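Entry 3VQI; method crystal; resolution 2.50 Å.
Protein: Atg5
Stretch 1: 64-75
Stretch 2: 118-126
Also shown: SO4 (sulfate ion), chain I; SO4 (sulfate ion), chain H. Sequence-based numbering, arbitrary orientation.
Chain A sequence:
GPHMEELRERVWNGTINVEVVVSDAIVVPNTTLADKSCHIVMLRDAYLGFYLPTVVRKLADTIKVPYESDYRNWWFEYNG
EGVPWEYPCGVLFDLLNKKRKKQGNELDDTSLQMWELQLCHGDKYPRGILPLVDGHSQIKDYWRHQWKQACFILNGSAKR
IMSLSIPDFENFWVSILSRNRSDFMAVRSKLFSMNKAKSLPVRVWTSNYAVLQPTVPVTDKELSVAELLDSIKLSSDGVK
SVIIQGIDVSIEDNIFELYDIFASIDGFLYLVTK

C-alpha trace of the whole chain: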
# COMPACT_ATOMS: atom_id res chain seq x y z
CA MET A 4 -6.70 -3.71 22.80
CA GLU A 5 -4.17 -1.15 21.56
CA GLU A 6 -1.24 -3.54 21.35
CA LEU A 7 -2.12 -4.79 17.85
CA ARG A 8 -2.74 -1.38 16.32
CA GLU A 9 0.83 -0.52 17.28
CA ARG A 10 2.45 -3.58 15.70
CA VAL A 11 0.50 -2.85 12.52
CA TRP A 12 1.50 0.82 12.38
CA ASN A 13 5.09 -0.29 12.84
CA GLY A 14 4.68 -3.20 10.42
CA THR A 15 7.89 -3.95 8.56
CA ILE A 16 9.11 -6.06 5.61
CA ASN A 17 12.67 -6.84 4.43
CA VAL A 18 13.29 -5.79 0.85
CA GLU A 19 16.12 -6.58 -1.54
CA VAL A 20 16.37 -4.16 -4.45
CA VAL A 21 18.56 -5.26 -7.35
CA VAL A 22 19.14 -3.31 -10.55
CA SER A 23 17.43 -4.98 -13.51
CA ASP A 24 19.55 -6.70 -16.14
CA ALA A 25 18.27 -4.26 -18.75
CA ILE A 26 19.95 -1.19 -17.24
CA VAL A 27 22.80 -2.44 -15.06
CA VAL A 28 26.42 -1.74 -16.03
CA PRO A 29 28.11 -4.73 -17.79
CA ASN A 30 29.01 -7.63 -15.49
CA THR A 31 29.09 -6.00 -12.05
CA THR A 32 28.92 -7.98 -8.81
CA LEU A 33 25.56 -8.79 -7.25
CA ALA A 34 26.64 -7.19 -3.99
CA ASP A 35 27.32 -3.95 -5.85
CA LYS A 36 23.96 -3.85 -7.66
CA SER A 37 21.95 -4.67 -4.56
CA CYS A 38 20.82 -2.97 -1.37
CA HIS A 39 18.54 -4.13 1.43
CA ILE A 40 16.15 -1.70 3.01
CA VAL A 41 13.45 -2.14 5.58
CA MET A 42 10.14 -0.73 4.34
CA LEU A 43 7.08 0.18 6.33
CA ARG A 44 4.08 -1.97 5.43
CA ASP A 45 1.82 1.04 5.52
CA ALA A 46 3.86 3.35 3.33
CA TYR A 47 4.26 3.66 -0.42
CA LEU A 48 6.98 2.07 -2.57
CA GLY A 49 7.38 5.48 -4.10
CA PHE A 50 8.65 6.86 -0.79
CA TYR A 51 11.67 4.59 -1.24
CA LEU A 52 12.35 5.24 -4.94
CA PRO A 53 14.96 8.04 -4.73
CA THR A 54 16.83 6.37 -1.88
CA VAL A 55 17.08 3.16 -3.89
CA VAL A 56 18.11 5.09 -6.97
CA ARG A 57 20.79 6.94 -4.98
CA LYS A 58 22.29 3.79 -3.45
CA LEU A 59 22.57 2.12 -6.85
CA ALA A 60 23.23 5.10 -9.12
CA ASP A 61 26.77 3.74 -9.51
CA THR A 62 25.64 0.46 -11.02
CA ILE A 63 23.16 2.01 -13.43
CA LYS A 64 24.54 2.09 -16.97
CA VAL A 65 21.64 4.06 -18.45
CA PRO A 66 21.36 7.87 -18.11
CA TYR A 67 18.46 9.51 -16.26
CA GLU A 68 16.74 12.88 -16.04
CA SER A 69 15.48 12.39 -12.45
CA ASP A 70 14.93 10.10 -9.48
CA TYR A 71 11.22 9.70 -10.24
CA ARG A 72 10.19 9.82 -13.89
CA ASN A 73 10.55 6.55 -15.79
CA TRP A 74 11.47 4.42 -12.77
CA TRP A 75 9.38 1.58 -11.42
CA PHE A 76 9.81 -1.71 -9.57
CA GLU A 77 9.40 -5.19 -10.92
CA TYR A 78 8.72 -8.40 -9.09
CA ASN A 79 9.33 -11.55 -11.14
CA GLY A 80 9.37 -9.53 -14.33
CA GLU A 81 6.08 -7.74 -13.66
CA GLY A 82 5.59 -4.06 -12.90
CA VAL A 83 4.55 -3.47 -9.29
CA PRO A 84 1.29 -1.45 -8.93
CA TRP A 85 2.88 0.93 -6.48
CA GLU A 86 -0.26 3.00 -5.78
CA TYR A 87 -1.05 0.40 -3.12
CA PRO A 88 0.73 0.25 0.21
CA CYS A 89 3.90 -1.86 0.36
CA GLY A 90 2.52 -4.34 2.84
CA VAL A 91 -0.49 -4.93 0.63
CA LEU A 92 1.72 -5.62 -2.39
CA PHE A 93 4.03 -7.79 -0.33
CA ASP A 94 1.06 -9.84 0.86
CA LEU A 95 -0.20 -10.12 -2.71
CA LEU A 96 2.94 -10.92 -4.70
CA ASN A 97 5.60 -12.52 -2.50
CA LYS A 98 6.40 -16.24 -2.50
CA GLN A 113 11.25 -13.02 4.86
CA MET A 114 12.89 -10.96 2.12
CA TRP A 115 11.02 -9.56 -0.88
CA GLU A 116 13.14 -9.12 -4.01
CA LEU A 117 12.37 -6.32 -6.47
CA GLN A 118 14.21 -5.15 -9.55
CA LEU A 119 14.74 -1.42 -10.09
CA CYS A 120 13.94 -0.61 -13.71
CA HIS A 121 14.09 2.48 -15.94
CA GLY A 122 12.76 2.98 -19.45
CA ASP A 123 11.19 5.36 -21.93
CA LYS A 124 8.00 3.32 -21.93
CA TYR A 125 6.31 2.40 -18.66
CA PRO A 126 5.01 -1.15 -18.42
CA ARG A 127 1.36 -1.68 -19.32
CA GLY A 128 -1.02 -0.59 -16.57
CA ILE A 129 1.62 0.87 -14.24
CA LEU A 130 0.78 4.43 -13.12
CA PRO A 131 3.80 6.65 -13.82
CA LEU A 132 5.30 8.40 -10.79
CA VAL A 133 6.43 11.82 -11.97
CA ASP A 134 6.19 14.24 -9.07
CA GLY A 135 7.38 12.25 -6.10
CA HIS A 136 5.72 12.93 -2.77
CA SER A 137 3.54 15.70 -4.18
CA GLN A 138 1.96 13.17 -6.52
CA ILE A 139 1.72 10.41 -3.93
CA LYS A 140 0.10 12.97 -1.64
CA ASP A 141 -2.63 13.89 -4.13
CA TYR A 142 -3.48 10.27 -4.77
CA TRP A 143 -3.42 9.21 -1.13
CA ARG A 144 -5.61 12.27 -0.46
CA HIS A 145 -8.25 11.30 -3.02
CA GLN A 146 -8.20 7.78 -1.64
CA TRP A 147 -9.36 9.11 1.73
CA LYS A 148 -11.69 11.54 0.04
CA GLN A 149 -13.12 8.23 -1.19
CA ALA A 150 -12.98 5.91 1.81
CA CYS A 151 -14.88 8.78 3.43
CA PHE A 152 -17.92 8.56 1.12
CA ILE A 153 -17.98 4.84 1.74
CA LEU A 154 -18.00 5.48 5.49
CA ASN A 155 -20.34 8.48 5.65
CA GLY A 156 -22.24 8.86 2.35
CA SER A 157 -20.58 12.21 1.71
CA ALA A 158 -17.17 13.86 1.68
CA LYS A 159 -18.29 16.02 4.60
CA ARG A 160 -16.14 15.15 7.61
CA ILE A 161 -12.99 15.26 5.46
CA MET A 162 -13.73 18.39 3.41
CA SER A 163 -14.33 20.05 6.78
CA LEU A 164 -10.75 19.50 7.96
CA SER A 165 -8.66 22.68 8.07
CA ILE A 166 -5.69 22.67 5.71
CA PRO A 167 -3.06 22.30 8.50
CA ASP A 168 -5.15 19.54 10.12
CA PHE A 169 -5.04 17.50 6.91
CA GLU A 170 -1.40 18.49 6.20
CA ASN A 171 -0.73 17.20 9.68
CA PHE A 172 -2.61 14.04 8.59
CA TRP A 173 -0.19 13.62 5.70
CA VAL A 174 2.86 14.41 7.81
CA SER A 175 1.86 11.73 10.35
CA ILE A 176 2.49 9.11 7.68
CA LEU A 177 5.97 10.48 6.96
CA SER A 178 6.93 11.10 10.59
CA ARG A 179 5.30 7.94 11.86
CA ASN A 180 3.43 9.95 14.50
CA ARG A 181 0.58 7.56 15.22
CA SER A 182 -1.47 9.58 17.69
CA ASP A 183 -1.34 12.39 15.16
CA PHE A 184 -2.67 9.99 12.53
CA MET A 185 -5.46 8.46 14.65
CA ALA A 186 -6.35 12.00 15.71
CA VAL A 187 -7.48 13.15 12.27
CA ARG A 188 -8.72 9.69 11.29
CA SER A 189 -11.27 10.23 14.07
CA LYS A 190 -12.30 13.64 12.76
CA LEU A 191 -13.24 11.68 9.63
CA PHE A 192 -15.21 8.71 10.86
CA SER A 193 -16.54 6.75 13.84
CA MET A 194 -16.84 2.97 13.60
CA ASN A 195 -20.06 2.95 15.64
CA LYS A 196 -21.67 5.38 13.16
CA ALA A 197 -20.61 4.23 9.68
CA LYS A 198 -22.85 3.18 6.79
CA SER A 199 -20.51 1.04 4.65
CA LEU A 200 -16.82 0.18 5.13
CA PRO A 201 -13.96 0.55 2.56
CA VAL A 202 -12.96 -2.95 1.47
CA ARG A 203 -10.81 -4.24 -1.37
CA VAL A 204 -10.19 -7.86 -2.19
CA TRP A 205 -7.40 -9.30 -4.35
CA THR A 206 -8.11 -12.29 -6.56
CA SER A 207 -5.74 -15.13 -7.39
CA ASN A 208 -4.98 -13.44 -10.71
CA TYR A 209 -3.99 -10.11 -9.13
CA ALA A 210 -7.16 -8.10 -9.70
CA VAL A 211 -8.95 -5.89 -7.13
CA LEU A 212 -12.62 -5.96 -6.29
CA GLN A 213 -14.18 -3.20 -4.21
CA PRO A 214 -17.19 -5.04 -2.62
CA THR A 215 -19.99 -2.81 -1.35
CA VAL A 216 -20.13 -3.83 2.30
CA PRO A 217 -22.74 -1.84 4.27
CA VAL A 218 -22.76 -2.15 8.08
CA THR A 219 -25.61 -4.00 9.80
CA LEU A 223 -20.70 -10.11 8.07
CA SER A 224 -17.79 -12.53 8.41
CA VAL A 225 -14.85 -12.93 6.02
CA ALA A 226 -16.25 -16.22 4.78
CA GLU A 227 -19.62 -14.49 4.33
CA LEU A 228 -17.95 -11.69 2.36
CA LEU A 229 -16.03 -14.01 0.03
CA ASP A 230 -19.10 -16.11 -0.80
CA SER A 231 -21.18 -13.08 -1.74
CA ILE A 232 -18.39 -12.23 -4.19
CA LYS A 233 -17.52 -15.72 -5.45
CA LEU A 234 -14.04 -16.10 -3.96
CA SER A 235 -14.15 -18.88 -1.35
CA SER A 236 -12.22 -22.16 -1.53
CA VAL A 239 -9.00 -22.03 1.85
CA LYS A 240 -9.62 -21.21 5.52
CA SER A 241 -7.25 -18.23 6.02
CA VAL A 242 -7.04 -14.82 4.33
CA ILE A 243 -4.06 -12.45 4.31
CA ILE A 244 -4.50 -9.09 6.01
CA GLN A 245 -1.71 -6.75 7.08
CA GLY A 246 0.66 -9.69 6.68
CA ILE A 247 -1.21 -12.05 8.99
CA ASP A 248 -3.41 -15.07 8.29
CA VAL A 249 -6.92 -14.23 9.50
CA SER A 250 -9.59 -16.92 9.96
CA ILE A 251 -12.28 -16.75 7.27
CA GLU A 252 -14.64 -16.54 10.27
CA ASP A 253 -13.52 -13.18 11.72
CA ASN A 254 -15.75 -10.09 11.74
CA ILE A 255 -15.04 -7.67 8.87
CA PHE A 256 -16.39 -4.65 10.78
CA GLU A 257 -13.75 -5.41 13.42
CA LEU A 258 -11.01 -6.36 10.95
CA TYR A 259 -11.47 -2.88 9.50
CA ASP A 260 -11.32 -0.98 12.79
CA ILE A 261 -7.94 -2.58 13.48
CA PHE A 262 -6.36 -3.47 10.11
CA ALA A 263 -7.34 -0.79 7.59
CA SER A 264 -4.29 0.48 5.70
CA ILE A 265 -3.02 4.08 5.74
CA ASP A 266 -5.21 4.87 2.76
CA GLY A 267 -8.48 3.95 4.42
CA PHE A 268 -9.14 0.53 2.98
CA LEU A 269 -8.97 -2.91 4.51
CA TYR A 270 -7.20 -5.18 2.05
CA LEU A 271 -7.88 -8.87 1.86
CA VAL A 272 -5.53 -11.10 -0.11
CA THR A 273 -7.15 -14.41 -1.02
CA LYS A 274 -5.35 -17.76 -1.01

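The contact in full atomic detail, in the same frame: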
# COMPACT_ATOMS: atom_id res chain seq x y z
N LYS A 64 23.84 1.74 -15.73
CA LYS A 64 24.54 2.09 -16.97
C LYS A 64 23.80 3.15 -17.77
O LYS A 64 24.42 3.97 -18.44
CB LYS A 64 24.72 0.84 -17.85
CG LYS A 64 23.48 0.46 -18.68
CD LYS A 64 23.68 -0.81 -19.50
CE LYS A 64 22.53 -1.03 -20.49
NZ LYS A 64 22.70 -2.27 -21.32
N VAL A 65 22.48 3.13 -17.69
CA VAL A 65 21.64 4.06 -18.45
C VAL A 65 21.63 5.45 -17.82
O VAL A 65 21.86 5.60 -16.62
CB VAL A 65 20.19 3.50 -18.55
CG1 VAL A 65 19.40 4.24 -19.61
CG2 VAL A 65 20.24 2.01 -18.89
N PRO A 66 21.40 6.50 -18.63
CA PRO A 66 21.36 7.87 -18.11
C PRO A 66 19.93 8.25 -17.71
O PRO A 66 18.97 7.78 -18.31
CB PRO A 66 21.84 8.69 -19.30
CG PRO A 66 21.23 7.96 -20.44
CD PRO A 66 21.55 6.51 -20.09
N TYR A 67 19.79 9.10 -16.69
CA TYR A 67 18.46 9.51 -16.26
C TYR A 67 18.27 10.98 -15.89
O TYR A 67 19.11 11.61 -15.26
CB TYR A 67 17.96 8.64 -15.10
CG TYR A 67 18.98 8.36 -14.02
CD1 TYR A 67 19.96 7.38 -14.21
CD2 TYR A 67 18.91 9.00 -12.78
CE1 TYR A 67 20.84 7.04 -13.19
CE2 TYR A 67 19.78 8.66 -11.75
CZ TYR A 67 20.74 7.67 -11.96
OH TYR A 67 21.59 7.30 -10.94
N GLU A 68 17.11 11.50 -16.29
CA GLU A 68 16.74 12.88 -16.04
C GLU A 68 16.47 13.15 -14.55
O GLU A 68 16.86 14.20 -14.02
CB GLU A 68 15.48 13.23 -16.85
CG GLU A 68 15.38 12.58 -18.25
CD GLU A 68 14.77 11.17 -18.23
OE1 GLU A 68 13.89 10.91 -17.37
OE2 GLU A 68 15.14 10.33 -19.09
N SER A 69 15.80 12.21 -13.87
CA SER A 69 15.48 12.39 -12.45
C SER A 69 15.45 11.10 -11.65
O SER A 69 15.79 10.02 -12.15
CB SER A 69 14.12 13.08 -12.31
OG SER A 69 13.06 12.15 -12.36
N ASP A 70 15.04 11.23 -10.39
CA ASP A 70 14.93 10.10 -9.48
C ASP A 70 13.49 9.59 -9.41
O ASP A 70 13.18 8.72 -8.60
CB ASP A 70 15.37 10.51 -8.07
CG ASP A 70 16.87 10.71 -7.96
OD1 ASP A 70 17.35 10.86 -6.81
OD2 ASP A 70 17.57 10.73 -9.00
N TYR A 71 12.62 10.12 -10.25
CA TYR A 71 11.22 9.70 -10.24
C TYR A 71 10.69 9.18 -11.57
O TYR A 71 10.31 8.00 -11.69
CB TYR A 71 10.34 10.86 -9.78
CG TYR A 71 10.39 11.07 -8.29
CD1 TYR A 71 9.82 10.14 -7.42
CD2 TYR A 71 10.96 12.22 -7.75
CE1 TYR A 71 9.81 10.35 -6.05
CE2 TYR A 71 10.96 12.45 -6.38
CZ TYR A 71 10.37 11.51 -5.53
OH TYR A 71 10.29 11.76 -4.18
N ARG A 72 10.66 10.09 -12.54
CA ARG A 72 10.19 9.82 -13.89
C ARG A 72 10.88 8.62 -14.53
O ARG A 72 12.11 8.51 -14.50
CB ARG A 72 10.40 11.06 -14.75
N ASN A 73 10.08 7.74 -15.10
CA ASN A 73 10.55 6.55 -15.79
C ASN A 73 11.16 5.43 -14.94
O ASN A 73 11.79 4.51 -15.47
CB ASN A 73 11.53 6.95 -16.89
CG ASN A 73 10.91 7.89 -17.88
OD1 ASN A 73 11.35 9.03 -18.04
ND2 ASN A 73 9.87 7.43 -18.56
N TRP A 74 10.98 5.50 -13.62
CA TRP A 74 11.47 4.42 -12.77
C TRP A 74 10.27 3.66 -12.28
O TRP A 74 9.18 4.20 -12.22
CB TRP A 74 12.24 4.94 -11.56
CG TRP A 74 13.51 5.65 -11.86
CD1 TRP A 74 13.68 7.00 -12.07
CD2 TRP A 74 14.81 5.06 -11.97
NE1 TRP A 74 15.01 7.28 -12.30
CE2 TRP A 74 15.72 6.11 -12.24
CE3 TRP A 74 15.29 3.75 -11.86
CZ2 TRP A 74 17.10 5.89 -12.40
CZ3 TRP A 74 16.66 3.52 -12.02
CH2 TRP A 74 17.55 4.59 -12.29
N TRP A 75 10.46 2.39 -11.97
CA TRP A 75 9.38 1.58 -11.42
C TRP A 75 10.02 0.32 -10.83
O TRP A 75 11.22 0.11 -10.96
CB TRP A 75 8.33 1.27 -12.49
CG TRP A 75 8.77 0.34 -13.61
CD1 TRP A 75 8.78 -1.02 -13.58
CD2 TRP A 75 9.29 0.71 -14.90
NE1 TRP A 75 9.26 -1.53 -14.76
CE2 TRP A 75 9.59 -0.49 -15.59
CE3 TRP A 75 9.54 1.94 -15.53
CZ2 TRP A 75 10.12 -0.50 -16.89
CZ3 TRP A 75 10.06 1.93 -16.83
CH2 TRP A 75 10.35 0.71 -17.49
N GLN A 118 13.17 -5.65 -8.67
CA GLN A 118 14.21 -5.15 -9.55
C GLN A 118 13.90 -3.66 -9.76
O GLN A 118 12.74 -3.26 -9.79
CB GLN A 118 14.24 -5.87 -10.91
CG GLN A 118 13.69 -7.31 -10.97
CD GLN A 118 14.19 -8.23 -9.87
OE1 GLN A 118 15.40 -8.30 -9.60
NE2 GLN A 118 13.27 -8.96 -9.24
N LEU A 119 14.94 -2.84 -9.87
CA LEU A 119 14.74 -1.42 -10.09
C LEU A 119 14.92 -1.26 -11.60
O LEU A 119 15.97 -1.60 -12.14
CB LEU A 119 15.78 -0.60 -9.32
CG LEU A 119 15.84 0.90 -9.66
CD1 LEU A 119 14.58 1.57 -9.15
CD2 LEU A 119 17.08 1.52 -9.04
N CYS A 120 13.89 -0.77 -12.27
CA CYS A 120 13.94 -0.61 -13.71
C CYS A 120 13.76 0.84 -14.15
O CYS A 120 13.22 1.65 -13.42
CB CYS A 120 12.85 -1.46 -14.35
SG CYS A 120 12.64 -3.09 -13.60
N HIS A 121 14.21 1.14 -15.37
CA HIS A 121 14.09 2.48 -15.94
C HIS A 121 13.90 2.32 -17.44
O HIS A 121 14.58 1.52 -18.06
CB HIS A 121 15.34 3.31 -15.69
CG HIS A 121 15.28 4.68 -16.28
ND1 HIS A 121 14.90 5.79 -15.55
CD2 HIS A 121 15.53 5.13 -17.53
CE1 HIS A 121 14.91 6.86 -16.33
NE2 HIS A 121 15.29 6.48 -17.54
N GLY A 122 12.98 3.08 -18.02
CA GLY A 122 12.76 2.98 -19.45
C GLY A 122 11.96 4.13 -20.01
O GLY A 122 11.37 4.90 -19.27
N ASP A 123 11.93 4.27 -21.33
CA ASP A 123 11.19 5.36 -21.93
C ASP A 123 9.70 5.04 -22.00
O ASP A 123 8.87 5.93 -22.17
CB ASP A 123 11.74 5.68 -23.32
CG ASP A 123 13.23 6.02 -23.29
OD1 ASP A 123 13.66 6.75 -22.37
OD2 ASP A 123 13.97 5.56 -24.20
N LYS A 124 9.38 3.76 -21.87
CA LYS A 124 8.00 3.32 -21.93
C LYS A 124 7.67 2.53 -20.68
O LYS A 124 8.23 1.46 -20.45
CB LYS A 124 7.79 2.43 -23.15
CG LYS A 124 6.35 1.96 -23.32
CD LYS A 124 6.25 0.80 -24.32
CE LYS A 124 6.98 -0.43 -23.81
NZ LYS A 124 6.65 -1.66 -24.57
N TYR A 125 6.74 3.06 -19.88
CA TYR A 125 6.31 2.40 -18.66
C TYR A 125 5.59 1.12 -19.01
O TYR A 125 4.96 1.01 -20.05
CB TYR A 125 5.33 3.28 -17.88
CG TYR A 125 5.96 4.34 -17.00
CD1 TYR A 125 6.47 4.01 -15.74
CD2 TYR A 125 6.00 5.67 -17.41
CE1 TYR A 125 7.01 5.00 -14.91
CE2 TYR A 125 6.54 6.66 -16.58
CZ TYR A 125 7.03 6.32 -15.34
OH TYR A 125 7.53 7.32 -14.52
N PRO A 126 5.70 0.11 -18.14
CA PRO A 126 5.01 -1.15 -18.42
C PRO A 126 3.50 -0.91 -18.44
O PRO A 126 2.98 0.03 -17.81
CB PRO A 126 5.43 -2.05 -17.27
CG PRO A 126 6.79 -1.52 -16.89
CD PRO A 126 6.61 -0.02 -16.99
S SO4 I . 3.28 -2.86 -24.25
O1 SO4 I . 2.04 -3.50 -23.76
O2 SO4 I . 4.00 -2.25 -23.13
O3 SO4 I . 4.15 -3.89 -24.91
O4 SO4 I . 2.93 -1.82 -25.28
S SO4 H . 9.24 -4.75 -23.84
O1 SO4 H . 9.18 -5.62 -25.04
O2 SO4 H . 8.06 -5.00 -22.99
O3 SO4 H . 10.47 -5.05 -23.08
O4 SO4 H . 9.25 -3.33 -24.26

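The two stretches meet as a short antiparallel pairing, Trp74 and Trp75 running against Cys120 and His121, and together they bury 842 Å². The register is set by Trp74 opposite His121, a non-hydrogen-bonded pair with CA atoms 4.5 Å apart, and by Trp75 opposite Cys120, a hydrogen-bonded pair. In the latter, Trp75 N donates to Cys120 O at 3.2 Å and Cys120 N donates to Trp75 O at 3.1 Å, the second nearly linear at 173°. Just before the strand, Asn73 extends the ladder: its O accepts from Gly122 N at 3.2 Å. The close approach at the non-hydrogen-bonded pair also brings His121 CA to 3.1 Å from Asn73 O and Trp74 CA to 3.3 Å from Cys120 O, both with CA-H...O geometry.

Trp75 covers the most surface, 169 Å², because its indole is clasped on both faces. Over one face lies Pro126, whose CD sits 3.4 Å from the centroid of the six-membered ring and 14° off its normal, a CH-pi contact. Over the opposite face, Cys120 CB lies 3.9 Å from the centroid of the five-membered ring, as expected for neighbours on the same face of the sheet. Tyr125 adds an oblique aromatic contact, Trp75 CE3 to Tyr125 CD1 being 3.7 Å. Gly122 leaves room for the far end of the indole: an ideal CB there would fall 3.0 Å from Trp75 CH2, a tight approach.

His121, with 141 Å² covered, shares the other face of the sheet with Trp74. Its CB stands 4.0 Å from the centroid of the Trp74 six-membered ring, 16° off the normal, while its imidazole turns an edge toward the indole face, with a centroid separation of 4.6 Å from the five-membered ring and planes at 67°. Asn73 CB packs over a face of the imidazole, 3.8 Å from its centroid. The Trp74 indole is anchored within its own stretch, where NE1 donates to Ser69 O at 2.9 Å, and Leu119 CD1 reaches its CE3 at 3.5 Å.

Asn73, covering 96 Å², closes the arrangement through its backbone. A type II turn from Tyr71 to Trp74, with Trp74 N bonded to Tyr71 O at 3.2 Å, carries Asn73 at phi/psi 70/12 and leaves its amide free to meet Tyr125: Asn73 N donates to Tyr125 OH at 2.6 Å. The tyrosine thus reaches back from the loop after the strand to bond the turn that precedes the opposing strand.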